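Local coordinates for protein Lon211 (Mycobacterium tuberculosis, PDB 6VBK) that is the N-terminal domain of an ATP-dependent Lon protease and probably helps recognise and bind protein substrates for degradation, at residues B[59-71]-B[78-90]. Sequence-based numbering, arbitrary orientation.
Sequences RSVSKPRVLLVPR and DVGTLGVIEQEGR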
loop_
_atom_site.group_PDB
_atom_site.type_symbol
_atom_site.label_atom_id
_atom_site.label_comp_id
_atom_site.label_asym_id
_atom_site.label_seq_id
_atom_site.Cartn_x
_atom_site.Cartn_y
_atom_site.Cartn_z
ATOM N N ARG B 59 -13.098 18.074 16.214
ATOM C CA ARG B 59 -12.309 18.105 14.960
ATOM C C ARG B 59 -11.101 19.040 15.098
ATOM O O ARG B 59 -11.284 20.190 15.537
ATOM C CB ARG B 59 -13.245 18.553 13.836
ATOM C CG ARG B 59 -13.384 20.060 13.672
ATOM C CD ARG B 59 -13.806 20.889 14.865
ATOM N NE ARG B 59 -13.859 22.278 14.435
ATOM C CZ ARG B 59 -12.794 22.997 14.104
ATOM N NH1 ARG B 59 -11.589 22.458 14.157
ATOM N NH2 ARG B 59 -12.938 24.252 13.719
ATOM N N SER B 60 -9.922 18.559 14.688
ATOM C CA SER B 60 -8.667 19.355 14.717
ATOM C C SER B 60 -8.095 19.416 13.296
ATOM O O SER B 60 -7.866 18.345 12.707
ATOM C CB SER B 60 -7.676 18.760 15.681
ATOM O OG SER B 60 -6.479 19.522 15.705
ATOM N N VAL B 61 -7.831 20.624 12.792
ATOM C CA VAL B 61 -7.307 20.804 11.405
ATOM C C VAL B 61 -5.818 20.448 11.366
ATOM O O VAL B 61 -5.043 21.078 12.104
ATOM C CB VAL B 61 -7.538 22.246 10.916
ATOM C CG1 VAL B 61 -7.207 22.401 9.440
ATOM C CG2 VAL B 61 -8.953 22.721 11.201
ATOM N N SER B 62 -5.441 19.480 10.525
ATOM C CA SER B 62 -4.042 19.109 10.387
ATOM C C SER B 62 -3.353 19.985 9.344
ATOM O O SER B 62 -3.995 20.674 8.548
ATOM C CB SER B 62 -3.920 17.631 10.004
ATOM O OG SER B 62 -4.601 16.806 10.934
ATOM N N LYS B 63 -2.023 19.941 9.356
ATOM C CA LYS B 63 -1.246 20.681 8.373
ATOM C C LYS B 63 -1.457 20.084 6.983
ATOM O O LYS B 63 -1.503 18.858 6.835
ATOM C CB LYS B 63 0.241 20.653 8.728
ATOM C CG LYS B 63 0.579 21.198 10.107
ATOM C CD LYS B 63 0.525 22.716 10.141
ATOM C CE LYS B 63 1.094 23.258 11.443
ATOM N NZ LYS B 63 2.512 22.848 11.642
ATOM N N PRO B 64 -1.598 20.918 5.953
ATOM C CA PRO B 64 -1.783 20.386 4.597
ATOM C C PRO B 64 -0.574 19.583 4.140
ATOM O O PRO B 64 0.572 19.914 4.451
ATOM C CB PRO B 64 -1.974 21.647 3.746
ATOM C CG PRO B 64 -2.437 22.695 4.717
ATOM C CD PRO B 64 -1.725 22.384 5.997
ATOM N N ARG B 65 -0.842 18.512 3.395
ATOM C CA ARG B 65 0.193 17.635 2.864
ATOM C C ARG B 65 0.162 17.684 1.343
ATOM O O ARG B 65 -0.886 17.449 0.732
ATOM C CB ARG B 65 0.002 16.197 3.357
ATOM C CG ARG B 65 0.228 16.021 4.850
ATOM C CD ARG B 65 -0.475 14.779 5.376
ATOM N NE ARG B 65 -0.072 13.570 4.666
ATOM C CZ ARG B 65 0.895 12.753 5.068
ATOM N NH1 ARG B 65 1.568 13.013 6.181
ATOM N NH2 ARG B 65 1.193 11.674 4.358
ATOM N N VAL B 66 1.308 17.992 0.737
ATOM C CA VAL B 66 1.430 18.072 -0.712
ATOM C C VAL B 66 2.578 17.179 -1.161
ATOM O O VAL B 66 3.414 16.750 -0.362
ATOM C CB VAL B 66 1.657 19.518 -1.203
ATOM C CG1 VAL B 66 0.482 20.404 -0.822
ATOM C CG2 VAL B 66 2.955 20.074 -0.637
ATOM N N LEU B 67 2.609 16.903 -2.461
ATOM C CA LEU B 67 3.687 16.139 -3.078
ATOM C C LEU B 67 4.495 17.087 -3.956
ATOM O O LEU B 67 4.037 17.495 -5.029
ATOM C CB LEU B 67 3.142 14.963 -3.886
ATOM C CG LEU B 67 4.203 13.983 -4.389
ATOM C CD1 LEU B 67 5.034 13.448 -3.232
ATOM C CD2 LEU B 67 3.563 12.844 -5.163
ATOM N N LEU B 68 5.691 17.440 -3.492
ATOM C CA LEU B 68 6.571 18.353 -4.213
ATOM C C LEU B 68 7.312 17.568 -5.288
ATOM O O LEU B 68 8.218 16.785 -4.981
ATOM C CB LEU B 68 7.538 19.022 -3.243
ATOM C CG LEU B 68 6.883 19.661 -2.017
ATOM C CD1 LEU B 68 7.911 19.901 -0.930
ATOM C CD2 LEU B 68 6.185 20.962 -2.389
ATOM N N VAL B 69 6.931 17.772 -6.543
ATOM C CA VAL B 69 7.445 17.003 -7.668
ATOM C C VAL B 69 8.200 17.944 -8.601
ATOM O O VAL B 69 7.626 18.925 -9.084
ATOM C CB VAL B 69 6.323 16.281 -8.433
ATOM C CG1 VAL B 69 6.916 15.343 -9.475
ATOM C CG2 VAL B 69 5.421 15.530 -7.469
ATOM N N PRO B 70 9.581 17.678 -8.949
ATOM C CA PRO B 70 10.799 18.343 -9.923
ATOM C C PRO B 70 10.298 18.191 -11.363
ATOM O O PRO B 70 10.420 17.108 -11.896
ATOM C CB PRO B 70 12.049 17.516 -9.630
ATOM C CG PRO B 70 11.747 16.916 -8.290
ATOM C CD PRO B 70 10.288 16.522 -8.390
ATOM N N ARG B 71 9.680 19.236 -11.922
ATOM C CA ARG B 71 9.178 19.144 -13.319
ATOM C C ARG B 71 9.731 20.289 -14.172
ATOM O O ARG B 71 9.479 21.455 -13.823
ATOM C CB ARG B 71 7.649 19.225 -13.341
ATOM C CG ARG B 71 7.066 19.390 -14.737
ATOM C CD ARG B 71 5.610 19.815 -14.749
ATOM N NE ARG B 71 5.412 21.248 -14.589
ATOM C CZ ARG B 71 4.226 21.826 -14.451
ATOM N NH1 ARG B 71 4.138 23.137 -14.312
ATOM N NH2 ARG B 71 3.131 21.090 -14.452
ATOM N N ASP B 78 9.805 10.552 -11.198
ATOM C CA ASP B 78 9.176 9.340 -10.685
ATOM C C ASP B 78 9.058 9.334 -9.167
ATOM O O ASP B 78 8.325 8.500 -8.622
ATOM C CB ASP B 78 9.955 8.109 -11.154
ATOM C CG ASP B 78 11.434 8.195 -10.830
ATOM O OD1 ASP B 78 12.158 8.917 -11.547
ATOM O OD2 ASP B 78 11.872 7.551 -9.853
ATOM N N VAL B 79 9.751 10.237 -8.477
ATOM C CA VAL B 79 9.698 10.341 -7.025
ATOM C C VAL B 79 9.479 11.800 -6.655
ATOM O O VAL B 79 10.158 12.687 -7.184
ATOM C CB VAL B 79 10.980 9.798 -6.363
ATOM C CG1 VAL B 79 11.046 10.210 -4.900
ATOM C CG2 VAL B 79 11.043 8.285 -6.491
ATOM N N GLY B 80 8.521 12.047 -5.763
ATOM C CA GLY B 80 8.306 13.355 -5.190
ATOM C C GLY B 80 8.676 13.362 -3.716
ATOM O O GLY B 80 8.989 12.336 -3.116
ATOM N N THR B 81 8.640 14.557 -3.135
ATOM C CA THR B 81 8.915 14.745 -1.717
ATOM C C THR B 81 7.611 15.069 -1.002
ATOM O O THR B 81 6.941 16.050 -1.345
ATOM C CB THR B 81 9.937 15.858 -1.488
ATOM O OG1 THR B 81 11.163 15.528 -2.151
ATOM C CG2 THR B 81 10.208 16.031 -0.002
ATOM N N LEU B 82 7.250 14.240 -0.027
ATOM C CA LEU B 82 6.116 14.547 0.833
ATOM C C LEU B 82 6.391 15.838 1.590
ATOM O O LEU B 82 7.362 15.928 2.346
ATOM C CB LEU B 82 5.862 13.395 1.804
ATOM C CG LEU B 82 4.803 13.625 2.887
ATOM C CD1 LEU B 82 3.468 13.999 2.265
ATOM C CD2 LEU B 82 4.657 12.396 3.776
ATOM N N GLY B 83 5.551 16.839 1.374
ATOM C CA GLY B 83 5.741 18.154 1.966
ATOM C C GLY B 83 4.619 18.498 2.924
ATOM O O GLY B 83 3.450 18.216 2.650
ATOM N N VAL B 84 4.983 19.105 4.048
ATOM C CA VAL B 84 4.027 19.581 5.043
ATOM C C VAL B 84 4.031 21.102 5.001
ATOM O O VAL B 84 5.070 21.733 5.234
ATOM C CB VAL B 84 4.363 19.064 6.449
ATOM C CG1 VAL B 84 3.519 19.780 7.489
ATOM C CG2 VAL B 84 4.144 17.562 6.528
ATOM N N ILE B 85 2.876 21.689 4.693
ATOM C CA ILE B 85 2.734 23.139 4.692
ATOM C C ILE B 85 2.790 23.615 6.138
ATOM O O ILE B 85 1.810 23.497 6.881
ATOM C CB ILE B 85 1.430 23.581 4.004
ATOM C CG1 ILE B 85 1.387 23.068 2.563
ATOM C CG2 ILE B 85 1.299 25.098 4.032
ATOM C CD1 ILE B 85 2.471 23.643 1.673
ATOM N N GLU B 86 3.944 24.144 6.547
ATOM C CA GLU B 86 4.135 24.515 7.944
ATOM C C GLU B 86 3.511 25.867 8.260
ATOM O O GLU B 86 2.917 26.044 9.330
ATOM C CB GLU B 86 5.627 24.528 8.284
ATOM C CG GLU B 86 6.328 23.190 8.098
ATOM C CD GLU B 86 6.076 22.224 9.243
ATOM O OE1 GLU B 86 5.376 22.604 10.206
ATOM O OE2 GLU B 86 6.584 21.086 9.181
ATOM N N GLN B 87 3.639 26.831 7.351
ATOM C CA GLN B 87 3.145 28.179 7.580
ATOM C C GLN B 87 2.566 28.740 6.291
ATOM O O GLN B 87 2.958 28.346 5.189
ATOM C CB GLN B 87 4.252 29.109 8.091
ATOM C CG GLN B 87 4.751 28.780 9.485
ATOM C CD GLN B 87 5.849 29.717 9.939
ATOM O OE1 GLN B 87 6.499 30.371 9.124
ATOM N NE2 GLN B 87 6.058 29.790 11.247
ATOM N N GLU B 88 1.623 29.666 6.445
ATOM C CA GLU B 88 1.068 30.414 5.327
ATOM C C GLU B 88 0.954 31.877 5.724
ATOM O O GLU B 88 0.517 32.197 6.833
ATOM C CB GLU B 88 -0.304 29.878 4.900
ATOM C CG GLU B 88 -0.276 28.473 4.322
ATOM C CD GLU B 88 -1.588 28.090 3.669
ATOM O OE1 GLU B 88 -1.982 28.758 2.689
ATOM O OE2 GLU B 88 -2.230 27.131 4.142
ATOM N N GLY B 89 1.357 32.757 4.812
ATOM C CA GLY B 89 1.317 34.185 5.053
ATOM C C GLY B 89 1.889 34.969 3.892
ATOM O O GLY B 89 1.574 34.682 2.733
ATOM N N ARG B 90 2.733 35.956 4.180
ATOM C CA ARG B 90 3.373 36.760 3.148
ATOM C C ARG B 90 4.884 36.714 3.319
ATOM O O ARG B 90 5.397 36.882 4.431
ATOM C CB ARG B 90 2.870 38.206 3.179
ATOM C CG ARG B 90 1.428 38.352 2.715
ATOM C CD ARG B 90 1.056 39.803 2.462
ATOM N NE ARG B 90 -0.308 39.929 1.957
ATOM C CZ ARG B 90 -0.642 39.835 0.673
ATOM N NH1 ARG B 90 0.290 39.615 -0.244
ATOM N NH2 ARG B 90 -1.909 39.962 0.305
HETATM O O HOH W 1 5.258 24.186 12.274
#
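Val66 and Gly83 form a hydrogen-bonded antiparallel pair, with Val66 N 2.9 Å from Gly83 O and Gly83 N 2.8 Å from Val66 O; Leu68 and Thr81 add two more bonds two residues along, past the non-hydrogen-bonded pair Leu67 and Leu82. A fifth bond, Ile85 N to Pro64 O at 2.9 Å, continues the hairpin into the loop before strand 65-70.

Side-chain packing includes methyls set against a guanidinium: Leu82 CD1 lies over one face of the Arg65 group, towards its rim, and Leu82 CD2 is 3.6 Å from Arg65 NH2; a bend at chi3 (56°) folds the arginine back to meet them. Leu68 CD1 packs against the bare backbone of Gly83, 4.0 Å from Gly83 CA. Pro64 CB lies 3.8 Å from Ile85 CG1, the two side chains crossing at about a right angle.

The one salt bridge between the segments lies at the Lys63 end: Lys63 NZ meets Glu86 OE1 at 3.2 Å through a weak hydrogen bond, and a water accepts from NZ and donates to OE1, while Glu86 OE2 pairs with Arg101.

Strands 9-19 and 96-112 flank this hairpin in the curled sheet of the Lon substrate-binding domain. Backbone bonds and largely buried side chains probably hold the hairpin, the ion pair being a marginal supplement.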